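Local coordinates for general stress protein 26 (Bacillus anthracis, PDB 3EC6) that is of unknown function but binds a flavin, FAD in this crystal, and belongs to the pyridoxamine 5'-phosphate oxidase family, whose members are typically flavin-dependent, at residues F96-N99 with S100-R103. Numbering follows the deposited sequence.
With SO4 (sulfate ion), chain C.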
loop_
_atom_site.group_PDB
_atom_site.type_symbol
_atom_site.label_atom_id
_atom_site.label_comp_id
_atom_site.label_asym_id
_atom_site.label_seq_id
_atom_site.Cartn_x
_atom_site.Cartn_y
_atom_site.Cartn_z
ATOM N N PHE A 96 17.334 12.393 -10.401
ATOM C CA PHE A 96 16.116 11.582 -10.504
ATOM C C PHE A 96 15.061 12.261 -11.359
ATOM O O PHE A 96 14.070 11.623 -11.675
ATOM C CB PHE A 96 15.549 11.247 -9.100
ATOM C CG PHE A 96 16.511 10.476 -8.267
ATOM C CD1 PHE A 96 17.220 9.424 -8.825
ATOM C CD2 PHE A 96 16.661 10.781 -6.908
ATOM C CE1 PHE A 96 18.118 8.666 -8.045
ATOM C CE2 PHE A 96 17.565 10.040 -6.113
ATOM C CZ PHE A 96 18.297 9.017 -6.683
ATOM N N TRP A 97 15.245 13.547 -11.678
ATOM C CA TRP A 97 14.214 14.276 -12.434
ATOM C C TRP A 97 13.870 13.560 -13.741
ATOM O O TRP A 97 14.758 13.072 -14.434
ATOM C CB TRP A 97 14.611 15.727 -12.727
ATOM C CG TRP A 97 13.536 16.336 -13.579
ATOM C CD1 TRP A 97 13.562 16.495 -14.947
ATOM C CD2 TRP A 97 12.244 16.817 -13.132
ATOM N NE1 TRP A 97 12.364 17.041 -15.362
ATOM C CE2 TRP A 97 11.551 17.259 -14.278
ATOM C CE3 TRP A 97 11.629 16.946 -11.874
ATOM C CZ2 TRP A 97 10.250 17.786 -14.210
ATOM C CZ3 TRP A 97 10.335 17.496 -11.808
ATOM C CH2 TRP A 97 9.676 17.915 -12.976
ATOM N N ASN A 98 12.595 13.500 -14.095
ATOM C CA ASN A 98 12.197 12.958 -15.405
ATOM C C ASN A 98 10.796 13.456 -15.699
ATOM O O ASN A 98 10.120 13.945 -14.769
ATOM C CB ASN A 98 12.271 11.426 -15.440
ATOM C CG ASN A 98 11.264 10.787 -14.545
ATOM O OD1 ASN A 98 10.125 10.520 -14.956
ATOM N ND2 ASN A 98 11.621 10.618 -13.270
ATOM N N ASN A 99 10.333 13.296 -16.921
ATOM C CA ASN A 99 9.085 13.992 -17.312
ATOM C C ASN A 99 7.812 13.374 -16.705
ATOM O O ASN A 99 6.760 14.018 -16.684
ATOM C CB ASN A 99 8.983 14.155 -18.832
ATOM C CG ASN A 99 10.013 15.177 -19.371
ATOM O OD1 ASN A 99 10.560 16.011 -18.601
ATOM N ND2 ASN A 99 10.263 15.132 -20.679
ATOM N N SER A 100 7.886 12.140 -16.167
ATOM C CA SER A 100 6.698 11.614 -15.535
ATOM C C SER A 100 6.313 12.459 -14.332
ATOM O O SER A 100 5.111 12.553 -13.995
ATOM C CB SER A 100 6.903 10.166 -15.086
ATOM O OG SER A 100 7.323 9.403 -16.226
ATOM N N LEU A 101 7.330 13.100 -13.726
ATOM C CA LEU A 101 7.074 13.949 -12.529
ATOM C C LEU A 101 6.311 15.238 -12.839
ATOM O O LEU A 101 5.853 15.933 -11.912
ATOM C CB LEU A 101 8.361 14.224 -11.761
ATOM C CG LEU A 101 9.152 12.979 -11.342
ATOM C CD1 LEU A 101 10.479 13.483 -10.732
ATOM C CD2 LEU A 101 8.323 12.236 -10.293
ATOM N N LYS A 102 6.123 15.553 -14.123
ATOM C CA LYS A 102 5.452 16.792 -14.536
ATOM C C LYS A 102 3.964 16.771 -14.147
ATOM O O LYS A 102 3.306 17.791 -14.187
ATOM C CB LYS A 102 5.659 17.075 -16.053
ATOM C CG LYS A 102 7.047 17.577 -16.318
ATOM C CD LYS A 102 7.276 17.919 -17.802
ATOM C CE LYS A 102 6.650 19.274 -18.261
ATOM N NZ LYS A 102 6.677 20.457 -17.243
ATOM N N ARG A 103 3.468 15.602 -13.740
ATOM C CA ARG A 103 2.115 15.524 -13.228
ATOM C C ARG A 103 2.008 16.281 -11.937
ATOM O O ARG A 103 0.920 16.787 -11.592
ATOM C CB ARG A 103 1.711 14.064 -12.964
ATOM C CG ARG A 103 1.596 13.251 -14.239
ATOM C CD ARG A 103 1.452 11.753 -13.893
ATOM N NE ARG A 103 1.128 10.950 -15.079
ATOM C CZ ARG A 103 2.009 10.473 -15.940
ATOM N NH1 ARG A 103 3.321 10.723 -15.826
ATOM N NH2 ARG A 103 1.571 9.728 -16.949
HETATM S S SO4 C . 5.067 8.699 -18.661
HETATM O O1 SO4 C . 4.861 10.027 -18.058
HETATM O O2 SO4 C . 3.804 7.954 -18.579
HETATM O O3 SO4 C . 5.478 8.835 -20.062
HETATM O O4 SO4 C . 6.149 7.944 -18.025
#
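N98 joins the end of helix 90-96 to the 3-10 turn that follows, using both ends of its side-chain amide. Its OD1 accepts the backbone N-H of S100 at 3.0 Å, the donor standing 37° above the carbonyl plane, while ND2 donates to F96 O at 3.1 Å, nearly in line with the F96 C=O, and F96 O lies close to the plane of the N98 amide. CG lies between the backbone N and the carbonyl carbon (chi1 67°), which points the amide so that OD1 faces S100 N and ND2 faces F96 O. Asparagine suits the place because one short group both donates and accepts, and each bond limits rotation of the amide. Backbone bonds close the turn: L101 N to N98 O and K102 N to N99 O.

W97, the first residue to leave the helix, brings its indole against the turn, meeting L101 and K102 obliquely. The six-membered ring makes an off-centre CH-pi contact with L101 CB, with CZ3 at 3.8 Å, and CZ2 meets the aliphatic CG of K102. The lysine bends further out, and its NZ is held by L106 O. L105 and P108 also pack on the indole, and the buried L101 side chain comes close to the bound FAD.

On the sulfate side of the turn, S100 OG donates to O4 of an ion that probably comes from the crystallisation liquor, at 2.6 Å. R103 lays its guanidinium edge-on to it, NH1 to O1 at 2.8 Å and NH2 to O2 at 3.3 Å. NH1 also hydrogen-bonds a lone pair of S100 O at 3.1 Å, and NH2 forms a salt bridge with D74 of the second subunit. Shared between two anions and steadied by S100 O, the guanidinium is probably charged.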